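Local coordinates for protein monalysin (Pseudomonas entomophila, PDB 4MKO) that forms pores in host cell membranes as an aerolysin-like beta-barrel toxin, contributing to intestinal damage and lethality in Drosophila, at residues A[49-57]-A[222-230]; A[142-153]-A[173-184]. All coordinates share one frame; numbering follows the deposited sequence. Where two conformers were deposited one is given.

Contact 1: A[49-57]-A[222-230]. With ACT (acetate ion), chain I.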
loop_
_atom_site.group_PDB
_atom_site.type_symbol
_atom_site.label_atom_id
_atom_site.label_comp_id
_atom_site.label_asym_id
_atom_site.label_seq_id
_atom_site.Cartn_x
_atom_site.Cartn_y
_atom_site.Cartn_z
ATOM N N GLY A 49 5.213 18.548 7.125
ATOM C CA GLY A 49 4.038 18.198 7.915
ATOM C C GLY A 49 3.076 17.527 6.959
ATOM O O GLY A 49 2.575 18.177 6.035
ATOM N N THR A 50 2.826 16.229 7.166
ATOM C CA THR A 50 2.066 15.415 6.214
ATOM C C THR A 50 0.861 14.710 6.785
ATOM O O THR A 50 0.969 14.072 7.831
ATOM C CB THR A 50 3.029 14.403 5.572
ATOM O OG1 THR A 50 4.191 15.066 5.070
ATOM C CG2 THR A 50 2.377 13.545 4.483
ATOM N N TYR A 51 -0.274 14.760 6.061
ATOM C CA TYR A 51 -1.461 13.996 6.428
ATOM C C TYR A 51 -1.316 12.657 5.705
ATOM O O TYR A 51 -0.988 12.645 4.512
ATOM C CB TYR A 51 -2.759 14.683 5.960
ATOM C CG TYR A 51 -3.088 15.973 6.685
ATOM C CD1 TYR A 51 -2.615 17.200 6.218
ATOM C CD2 TYR A 51 -3.894 15.971 7.824
ATOM C CE1 TYR A 51 -2.927 18.394 6.875
ATOM C CE2 TYR A 51 -4.194 17.154 8.501
ATOM C CZ TYR A 51 -3.716 18.364 8.016
ATOM O OH TYR A 51 -4.030 19.523 8.679
ATOM N N THR A 52 -1.542 11.540 6.412
ATOM C CA THR A 52 -1.451 10.212 5.798
ATOM C C THR A 52 -2.669 9.400 6.151
ATOM O O THR A 52 -3.100 9.435 7.294
ATOM C CB THR A 52 -0.175 9.482 6.304
ATOM O OG1 THR A 52 0.969 10.175 5.837
ATOM C CG2 THR A 52 -0.097 8.010 5.851
ATOM N N ARG A 53 -3.201 8.618 5.195
ATOM C CA ARG A 53 -4.273 7.677 5.515
ATOM C C ARG A 53 -4.118 6.449 4.630
ATOM O O ARG A 53 -3.653 6.589 3.495
ATOM C CB ARG A 53 -5.687 8.299 5.372
ATOM C CG ARG A 53 -6.036 8.776 3.954
ATOM C CD ARG A 53 -7.556 8.773 3.741
ATOM N NE ARG A 53 -8.069 7.396 3.709
ATOM C CZ ARG A 53 -9.355 7.049 3.759
ATOM N NH1 ARG A 53 -10.305 7.983 3.844
ATOM N NH2 ARG A 53 -9.702 5.773 3.729
ATOM N N PRO A 54 -4.523 5.249 5.105
ATOM C CA PRO A 54 -4.505 4.079 4.200
ATOM C C PRO A 54 -5.611 4.273 3.178
ATOM O O PRO A 54 -6.657 4.837 3.520
ATOM C CB PRO A 54 -4.850 2.876 5.124
ATOM C CG PRO A 54 -4.919 3.425 6.532
ATOM C CD PRO A 54 -5.138 4.918 6.412
ATOM N N VAL A 55 -5.416 3.795 1.938
ATOM C CA VAL A 55 -6.474 3.944 0.925
ATOM C C VAL A 55 -6.774 2.664 0.154
ATOM O O VAL A 55 -7.856 2.547 -0.428
ATOM C CB VAL A 55 -6.212 5.120 -0.063
ATOM C CG1 VAL A 55 -6.381 6.482 0.632
ATOM C CG2 VAL A 55 -4.837 5.005 -0.759
ATOM N N PHE A 56 -5.781 1.771 0.041
ATOM C CA PHE A 56 -5.979 0.582 -0.788
ATOM C C PHE A 56 -5.093 -0.546 -0.316
ATOM O O PHE A 56 -4.103 -0.323 0.374
ATOM C CB PHE A 56 -5.641 0.953 -2.255
ATOM C CG PHE A 56 -6.360 0.110 -3.293
ATOM C CD1 PHE A 56 -7.680 0.380 -3.637
ATOM C CD2 PHE A 56 -5.702 -0.920 -3.953
ATOM C CE1 PHE A 56 -8.348 -0.401 -4.586
ATOM C CE2 PHE A 56 -6.363 -1.688 -4.918
ATOM C CZ PHE A 56 -7.684 -1.427 -5.221
ATOM N N ALA A 57 -5.455 -1.765 -0.672
ATOM C CA ALA A 57 -4.614 -2.924 -0.355
ATOM C C ALA A 57 -4.717 -3.834 -1.536
ATOM O O ALA A 57 -5.819 -4.017 -2.060
ATOM C CB ALA A 57 -5.089 -3.620 0.906
ATOM N N PHE A 222 -12.181 8.372 -1.730
ATOM C CA PHE A 222 -11.739 8.583 -0.350
ATOM C C PHE A 222 -11.542 10.070 -0.132
ATOM O O PHE A 222 -11.378 10.834 -1.091
ATOM C CB PHE A 222 -10.417 7.830 -0.030
ATOM C CG PHE A 222 -9.182 8.328 -0.755
ATOM C CD1 PHE A 222 -8.385 9.330 -0.203
ATOM C CD2 PHE A 222 -8.792 7.767 -1.969
ATOM C CE1 PHE A 222 -7.228 9.773 -0.855
ATOM C CE2 PHE A 222 -7.628 8.210 -2.622
ATOM C CZ PHE A 222 -6.861 9.219 -2.067
ATOM N N SER A 223 -11.499 10.454 1.156
ATOM C CA SER A 223 -11.251 11.828 1.584
ATOM C C SER A 223 -10.283 11.806 2.757
ATOM O O SER A 223 -10.330 10.881 3.582
ATOM C CB SER A 223 -12.547 12.504 2.037
ATOM O OG SER A 223 -13.502 12.609 0.990
ATOM N N PHE A 224 -9.432 12.822 2.847
ATOM C CA PHE A 224 -8.564 12.944 4.013
ATOM C C PHE A 224 -9.402 13.547 5.129
ATOM O O PHE A 224 -10.293 14.382 4.882
ATOM C CB PHE A 224 -7.416 13.891 3.742
ATOM C CG PHE A 224 -6.304 13.309 2.917
ATOM C CD1 PHE A 224 -6.332 13.389 1.532
ATOM C CD2 PHE A 224 -5.219 12.683 3.524
ATOM C CE1 PHE A 224 -5.282 12.876 0.766
ATOM C CE2 PHE A 224 -4.170 12.161 2.755
ATOM C CZ PHE A 224 -4.211 12.268 1.376
ATOM N N ASP A 225 -9.093 13.145 6.365
ATOM C CA ASP A 225 -9.743 13.706 7.542
ATOM C C ASP A 225 -8.774 14.749 8.169
ATOM O O ASP A 225 -7.877 14.387 8.937
ATOM C CB ASP A 225 -10.139 12.600 8.526
ATOM C CG ASP A 225 -10.636 13.113 9.869
ATOM O OD1 ASP A 225 -11.092 14.301 9.937
ATOM O OD2 ASP A 225 -10.541 12.359 10.857
ATOM N N TRP A 226 -8.970 16.048 7.836
ATOM C CA TRP A 226 -8.076 17.110 8.307
ATOM C C TRP A 226 -8.074 17.317 9.829
ATOM O O TRP A 226 -7.141 17.939 10.346
ATOM C CB TRP A 226 -8.346 18.437 7.594
ATOM C CG TRP A 226 -8.507 18.328 6.103
ATOM C CD1 TRP A 226 -9.578 18.754 5.373
ATOM C CD2 TRP A 226 -7.542 17.837 5.158
ATOM N NE1 TRP A 226 -9.345 18.566 4.033
ATOM C CE2 TRP A 226 -8.113 17.979 3.870
ATOM C CE3 TRP A 226 -6.261 17.249 5.272
ATOM C CZ2 TRP A 226 -7.456 17.554 2.708
ATOM C CZ3 TRP A 226 -5.600 16.852 4.113
ATOM C CH2 TRP A 226 -6.187 17.029 2.847
ATOM N N SER A 227 -9.081 16.775 10.539
ATOM C CA SER A 227 -9.152 16.871 12.007
ATOM C C SER A 227 -7.974 16.169 12.687
ATOM O O SER A 227 -7.732 16.422 13.872
ATOM C CB SER A 227 -10.484 16.353 12.537
ATOM O OG SER A 227 -10.558 14.941 12.475
ATOM N N ALA A 228 -7.204 15.323 11.937
ATOM C CA ALA A 228 -5.986 14.689 12.459
ATOM C C ALA A 228 -5.055 15.770 13.047
ATOM O O ALA A 228 -4.444 15.545 14.088
ATOM C CB ALA A 228 -5.251 13.944 11.347
ATOM N N TYR A 229 -4.964 16.957 12.387
ATOM C CA TYR A 229 -4.079 18.030 12.882
ATOM C C TYR A 229 -4.413 18.448 14.328
ATOM O O TYR A 229 -3.505 18.759 15.089
ATOM C CB TYR A 229 -4.132 19.267 11.966
ATOM C CG TYR A 229 -2.964 20.209 12.174
ATOM C CD1 TYR A 229 -2.999 21.187 13.167
ATOM C CD2 TYR A 229 -1.841 20.156 11.349
ATOM C CE1 TYR A 229 -1.927 22.058 13.365
ATOM C CE2 TYR A 229 -0.769 21.037 11.527
ATOM C CZ TYR A 229 -0.819 21.987 12.537
ATOM O OH TYR A 229 0.230 22.861 12.719
ATOM N N ASN A 230 -5.705 18.489 14.660
ATOM C CA ASN A 230 -6.279 18.929 15.932
ATOM C C ASN A 230 -6.502 17.803 16.961
ATOM O O ASN A 230 -7.109 18.039 18.015
ATOM C CB ASN A 230 -7.569 19.677 15.652
ATOM C CG ASN A 230 -7.392 20.825 14.668
ATOM O OD1 ASN A 230 -6.450 21.616 14.749
ATOM N ND2 ASN A 230 -8.208 20.852 13.646
HETATM C C ACT I . -11.527 19.723 12.407
HETATM O O ACT I . -12.769 19.557 12.430
HETATM O OXT ACT I . -10.755 19.484 13.352
HETATM C CH3 ACT I . -10.871 20.246 11.096
HETATM O O HOH W 1 -13.037 8.554 2.945
#
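The ring of Y51 receives the edge of W226 on one face: CE3 of the indole sits over the centre of the phenol ring, and the planes stand 79° apart in a T-shaped pair, with 3.7 Å from Y51 CD1 to W226 CZ3. F224 CB covers one face of the indole, offset toward its rim. The methyl of A228 approaches the rim of the Y51 ring near its plane, while Y51 OH lies 3.3 Å from Y229 CB. Tyrosine suits this partly exposed place, offering a broad apolar face to the indole and a polar end beyond it.

Farther along the strand, the F222 ring has V55 CG1 over its centre, a CH-pi contact of 3.5 Å to the ring centroid and 7° off the normal. V55 CG1 is anti to its own carbonyl carbon (chi1 -71°), setting this branch over the ring. Between the two aromatic contacts runs R53. Its CG packs 4.0 Å from F224 CD2, and its guanidinium has F222 CB over one face and S223 O at the edge, where NH1 donates a 2.9 Å bond. NE and NH2 both point to P54 O, so three in-plane bonds fix its rotation. A water bridges R53 NH1 and S223 N. Arginine fits because its long aliphatic stem can lie among rings while its flat head serves backbone carbonyls on both segments.

At the far end D225 OD1 accepts from S227 N, an Asx turn opening the 3-10 segment 226-228, and also from S227 OG. D225 OD2 makes a salt bridge with R234. Helix 201-211 also touches V55 and F222 through V208. The whole is a non-strand C-terminal segment laid over strand 46-67, whose classic beta bulge places V55 and F56 both opposite V146.

Contact 2: A[142-153]-A[173-184]; sequences QVVLVYAHNATS and RVDLYYLSAITQ
H149 and Y178 meet through contrasting first torsions: H149 CG is anti to its carbonyl carbon (chi1 -54°), whereas Y178 CG stands between backbone N and carbonyl carbon (chi1 69°), which carries its ring alongside the histidine. The rings are near parallel, 13° apart, but strongly offset, so H149 CB, 3.7 Å from the Y178 ring centroid, covers that face more than the imidazole does. The imidazole edge meets S180, with H149 NE2 2.7 Å from S180 OG in a hydrogen bond whose donor could be either. Histidine suits the place with a nitrogen on each side of its ring, ND1 meeting T52 OG1.

On the other sheet face, the N150 amide stacks at a small tilt on the Y177 ring, and ND2 reaches D175 OD2 at 3.0 Å from above the carboxylate plane. R173, two residues before D175 on the same strand, makes a side-on salt bridge to this group, NE to OD1 and NH2 to OD2. S153 N adds a bond to OD1 on the anti side, tilted out of the plane. Each carboxylate oxygen thus has two donors, probably favouring the charged form.

The small A148 packs its CB 3.7 Å from CD2 of the branched L179. I182 CG1 lies at the edge of the Y147 ring, near its plane. Backbone bonds link V143, L145, Y147, H149 and A151 with Q184, I182, S180, Y178 and L176 in an antiparallel ladder. Strand 136-151 has strand 46-67 on its other edge, strand 165-170 pairs with 173-191, and I41 and I43 of strand 29-43 pack against the face bearing H149 and Y178.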
loop_
_atom_site.group_PDB
_atom_site.type_symbol
_atom_site.label_atom_id
_atom_site.label_comp_id
_atom_site.label_asym_id
_atom_site.label_seq_id
_atom_site.Cartn_x
_atom_site.Cartn_y
_atom_site.Cartn_z
ATOM N N GLN A 142 1.931 -11.240 -2.444
ATOM C CA GLN A 142 2.102 -10.657 -1.103
ATOM C C GLN A 142 1.184 -9.433 -0.997
ATOM O O GLN A 142 1.065 -8.661 -1.954
ATOM C CB GLN A 142 3.547 -10.241 -0.826
ATOM C CG GLN A 142 3.778 -9.792 0.629
ATOM C CD GLN A 142 5.214 -9.555 1.017
ATOM O OE1 GLN A 142 6.144 -9.614 0.199
ATOM N NE2 GLN A 142 5.422 -9.290 2.293
ATOM N N VAL A 143 0.582 -9.246 0.183
ATOM C CA VAL A 143 -0.304 -8.099 0.441
ATOM C C VAL A 143 0.509 -6.821 0.508
ATOM O O VAL A 143 1.497 -6.725 1.256
ATOM C CB VAL A 143 -1.140 -8.295 1.743
ATOM C CG1 VAL A 143 -1.915 -7.025 2.098
ATOM C CG2 VAL A 143 -2.076 -9.508 1.637
ATOM N N VAL A 144 0.045 -5.817 -0.242
ATOM C CA VAL A 144 0.610 -4.467 -0.256
ATOM C C VAL A 144 -0.413 -3.513 0.354
ATOM O O VAL A 144 -1.596 -3.535 -0.019
ATOM C CB VAL A 144 0.993 -4.011 -1.675
ATOM C CG1 VAL A 144 1.418 -2.542 -1.685
ATOM C CG2 VAL A 144 2.104 -4.883 -2.257
ATOM N N LEU A 145 0.049 -2.673 1.287
ATOM C CA LEU A 145 -0.754 -1.641 1.929
ATOM C C LEU A 145 -0.402 -0.322 1.280
ATOM O O LEU A 145 0.768 0.058 1.240
ATOM C CB LEU A 145 -0.528 -1.588 3.461
ATOM C CG LEU A 145 -0.796 -2.904 4.205
ATOM C CD1 LEU A 145 -0.274 -2.847 5.655
ATOM C CD2 LEU A 145 -2.298 -3.297 4.147
ATOM N N VAL A 146 -1.418 0.361 0.740
ATOM C CA VAL A 146 -1.259 1.634 0.024
ATOM C C VAL A 146 -1.815 2.799 0.826
ATOM O O VAL A 146 -2.953 2.741 1.309
ATOM C CB VAL A 146 -1.896 1.578 -1.394
ATOM C CG1 VAL A 146 -1.624 2.872 -2.171
ATOM C CG2 VAL A 146 -1.380 0.362 -2.181
ATOM N N TYR A 147 -1.024 3.883 0.903
ATOM C CA TYR A 147 -1.368 5.091 1.658
ATOM C C TYR A 147 -1.393 6.318 0.766
ATOM O O TYR A 147 -0.604 6.409 -0.183
ATOM C CB TYR A 147 -0.328 5.307 2.802
ATOM C CG TYR A 147 -0.260 4.117 3.726
ATOM C CD1 TYR A 147 0.511 3.002 3.400
ATOM C CD2 TYR A 147 -1.081 4.035 4.848
ATOM C CE1 TYR A 147 0.504 1.861 4.194
ATOM C CE2 TYR A 147 -1.081 2.904 5.665
ATOM C CZ TYR A 147 -0.301 1.810 5.318
ATOM O OH TYR A 147 -0.281 0.687 6.105
ATOM N N ALA A 148 -2.308 7.249 1.068
ATOM C CA ALA A 148 -2.369 8.541 0.384
ATOM C C ALA A 148 -1.793 9.565 1.359
ATOM O O ALA A 148 -1.988 9.457 2.583
ATOM C CB ALA A 148 -3.808 8.910 0.024
ATOM N N HIS A 149 -1.080 10.550 0.816
ATOM C CA HIS A 149 -0.426 11.538 1.636
ATOM C C HIS A 149 -0.633 12.932 1.073
ATOM O O HIS A 149 -0.656 13.108 -0.147
ATOM C CB HIS A 149 1.098 11.279 1.605
ATOM C CG HIS A 149 1.534 9.898 1.983
ATOM N ND1 HIS A 149 1.799 9.562 3.295
ATOM C CD2 HIS A 149 1.712 8.806 1.208
ATOM C CE1 HIS A 149 2.164 8.289 3.274
ATOM N NE2 HIS A 149 2.120 7.793 2.044
ATOM N N ASN A 150 -0.720 13.918 1.963
ATOM C CA ASN A 150 -0.690 15.328 1.614
ATOM C C ASN A 150 0.470 15.905 2.419
ATOM O O ASN A 150 0.316 16.138 3.622
ATOM C CB ASN A 150 -1.989 16.102 1.920
ATOM C CG ASN A 150 -1.767 17.613 1.761
ATOM O OD1 ASN A 150 -0.679 18.064 1.363
ATOM N ND2 ASN A 150 -2.755 18.430 2.073
ATOM N N ALA A 151 1.626 16.064 1.776
ATOM C CA ALA A 151 2.820 16.666 2.381
ATOM C C ALA A 151 2.626 18.162 2.179
ATOM O O ALA A 151 2.808 18.686 1.068
ATOM C CB ALA A 151 4.083 16.156 1.688
ATOM N N THR A 152 2.135 18.824 3.238
ATOM C CA THR A 152 1.788 20.253 3.187
ATOM C C THR A 152 3.033 21.111 2.873
ATOM O O THR A 152 4.144 20.814 3.329
ATOM C CB THR A 152 0.991 20.704 4.432
ATOM O OG1 THR A 152 1.848 20.799 5.569
ATOM C CG2 THR A 152 -0.214 19.797 4.730
ATOM N N SER A 153 2.844 22.111 1.990
ATOM C CA SER A 153 3.897 23.040 1.522
ATOM C C SER A 153 4.999 22.395 0.652
ATOM O O SER A 153 5.827 23.128 0.124
ATOM C CB SER A 153 4.540 23.808 2.683
ATOM O OG SER A 153 3.560 24.427 3.494
ATOM N N ARG A 173 0.384 28.691 -0.290
ATOM C CA ARG A 173 1.127 27.466 -0.040
ATOM C C ARG A 173 0.775 26.466 -1.154
ATOM O O ARG A 173 -0.326 26.556 -1.708
ATOM C CB ARG A 173 0.658 26.947 1.334
ATOM C CG ARG A 173 1.098 25.585 1.764
ATOM C CD ARG A 173 0.460 25.313 3.101
ATOM N NE ARG A 173 -0.538 24.255 3.003
ATOM C CZ ARG A 173 -1.424 23.973 3.946
ATOM N NH1 ARG A 173 -1.467 24.688 5.061
ATOM N NH2 ARG A 173 -2.273 22.969 3.783
ATOM N N VAL A 174 1.683 25.507 -1.450
ATOM C CA VAL A 174 1.466 24.443 -2.460
ATOM C C VAL A 174 1.666 23.065 -1.781
ATOM O O VAL A 174 2.775 22.729 -1.353
ATOM C CB VAL A 174 2.358 24.595 -3.723
ATOM C CG1 VAL A 174 2.037 23.513 -4.757
ATOM C CG2 VAL A 174 2.193 25.976 -4.355
ATOM N N ASP A 175 0.589 22.293 -1.693
ATOM C CA ASP A 175 0.592 20.955 -1.076
ATOM C C ASP A 175 0.948 19.882 -2.089
ATOM O O ASP A 175 0.704 20.071 -3.286
ATOM C CB ASP A 175 -0.773 20.676 -0.432
ATOM C CG ASP A 175 -1.036 21.477 0.834
ATOM O OD1 ASP A 175 -0.140 22.237 1.255
ATOM O OD2 ASP A 175 -2.132 21.338 1.402
ATOM N N LEU A 176 1.534 18.761 -1.625
ATOM C CA LEU A 176 1.933 17.668 -2.507
ATOM C C LEU A 176 1.179 16.387 -2.138
ATOM O O LEU A 176 1.307 15.888 -1.018
ATOM C CB LEU A 176 3.458 17.446 -2.446
ATOM C CG LEU A 176 4.030 16.371 -3.377
ATOM C CD1 LEU A 176 3.860 16.743 -4.861
ATOM C CD2 LEU A 176 5.514 16.117 -3.090
ATOM N N TYR A 177 0.402 15.859 -3.090
ATOM C CA TYR A 177 -0.387 14.653 -2.895
ATOM C C TYR A 177 0.271 13.530 -3.650
ATOM O O TYR A 177 0.586 13.684 -4.826
ATOM C CB TYR A 177 -1.822 14.832 -3.427
ATOM C CG TYR A 177 -2.685 15.723 -2.566
ATOM C CD1 TYR A 177 -2.554 17.109 -2.611
ATOM C CD2 TYR A 177 -3.644 15.181 -1.712
ATOM C CE1 TYR A 177 -3.336 17.935 -1.801
ATOM C CE2 TYR A 177 -4.451 15.998 -0.919
ATOM C CZ TYR A 177 -4.289 17.375 -0.966
ATOM O OH TYR A 177 -5.098 18.180 -0.214
ATOM N N TYR A 178 0.483 12.400 -2.981
ATOM C CA TYR A 178 1.102 11.243 -3.617
ATOM C C TYR A 178 0.699 9.975 -2.848
ATOM O O TYR A 178 0.131 10.074 -1.750
ATOM C CB TYR A 178 2.656 11.401 -3.665
ATOM C CG TYR A 178 3.279 11.329 -2.286
ATOM C CD1 TYR A 178 3.286 12.441 -1.441
ATOM C CD2 TYR A 178 3.775 10.123 -1.786
ATOM C CE1 TYR A 178 3.825 12.371 -0.157
ATOM C CE2 TYR A 178 4.286 10.034 -0.490
ATOM C CZ TYR A 178 4.326 11.166 0.313
ATOM O OH TYR A 178 4.777 11.071 1.612
ATOM N N LEU A 179 1.003 8.795 -3.415
ATOM C CA LEU A 179 0.755 7.538 -2.714
ATOM C C LEU A 179 2.078 6.866 -2.386
ATOM O O LEU A 179 3.036 6.992 -3.140
ATOM C CB LEU A 179 -0.071 6.544 -3.564
ATOM C CG LEU A 179 -1.387 7.026 -4.190
ATOM C CD1 LEU A 179 -2.067 5.859 -4.944
ATOM C CD2 LEU A 179 -2.347 7.580 -3.133
ATOM N N SER A 180 2.095 6.071 -1.301
ATOM C CA SER A 180 3.229 5.223 -0.970
ATOM C C SER A 180 2.697 3.837 -0.689
ATOM O O SER A 180 1.489 3.657 -0.504
ATOM C CB SER A 180 4.012 5.747 0.226
ATOM O OG SER A 180 3.389 5.439 1.455
ATOM N N ALA A 181 3.594 2.865 -0.614
ATOM C CA ALA A 181 3.169 1.487 -0.384
ATOM C C ALA A 181 4.216 0.724 0.418
ATOM O O ALA A 181 5.415 0.908 0.215
ATOM C CB ALA A 181 2.916 0.800 -1.713
ATOM N N ILE A 182 3.742 -0.098 1.351
ATOM C CA ILE A 182 4.557 -0.967 2.204
ATOM C C ILE A 182 3.933 -2.361 2.113
ATOM O O ILE A 182 2.783 -2.496 1.672
ATOM C CB ILE A 182 4.646 -0.454 3.685
ATOM C CG1 ILE A 182 3.290 -0.599 4.453
ATOM C CG2 ILE A 182 5.200 0.999 3.767
ATOM C CD1 ILE A 182 3.300 -0.278 5.948
ATOM N N THR A 183 4.659 -3.391 2.544
ATOM C CA THR A 183 4.071 -4.730 2.555
ATOM C C THR A 183 3.594 -5.102 3.939
ATOM O O THR A 183 4.034 -4.528 4.945
ATOM C CB THR A 183 5.092 -5.789 2.125
ATOM O OG1 THR A 183 6.332 -5.520 2.785
ATOM C CG2 THR A 183 5.268 -5.878 0.611
ATOM N N GLN A 184 2.718 -6.109 3.980
ATOM C CA GLN A 184 2.218 -6.750 5.202
ATOM C C GLN A 184 2.803 -8.169 5.193
ATOM O O GLN A 184 3.037 -8.723 4.120
ATOM C CB GLN A 184 0.680 -6.824 5.175
ATOM C CG GLN A 184 0.052 -7.257 6.492
ATOM C CD GLN A 184 -1.449 -7.197 6.441
ATOM O OE1 GLN A 184 -2.091 -7.647 5.484
ATOM N NE2 GLN A 184 -2.042 -6.678 7.489
HETATM O O HOH W 2 4.307 25.714 -0.504
#

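Contact 2 lies largely in the buried core, its end at R173 and S153 partly exposed, whereas contact 1 is only partly buried and covers a strand with a segment mostly loop or turn. They share one sheet: strand 46-67, which carries 49-57, pairs directly with strand 136-151, which carries 142-153. V55 N and V146 O, 2.8 Å apart, probably hydrogen-bond across that seam. F222 and F224 touch A148, extending the C-terminal cover onto the neighbouring strand. The chemistry follows the place. Contact 2 depends on a regular backbone ladder, with the H149–S180 pair and the D175 network bonded across the strands; contact 1 on aromatic packing, one arginine supplying its single direct hydrogen bond between segments.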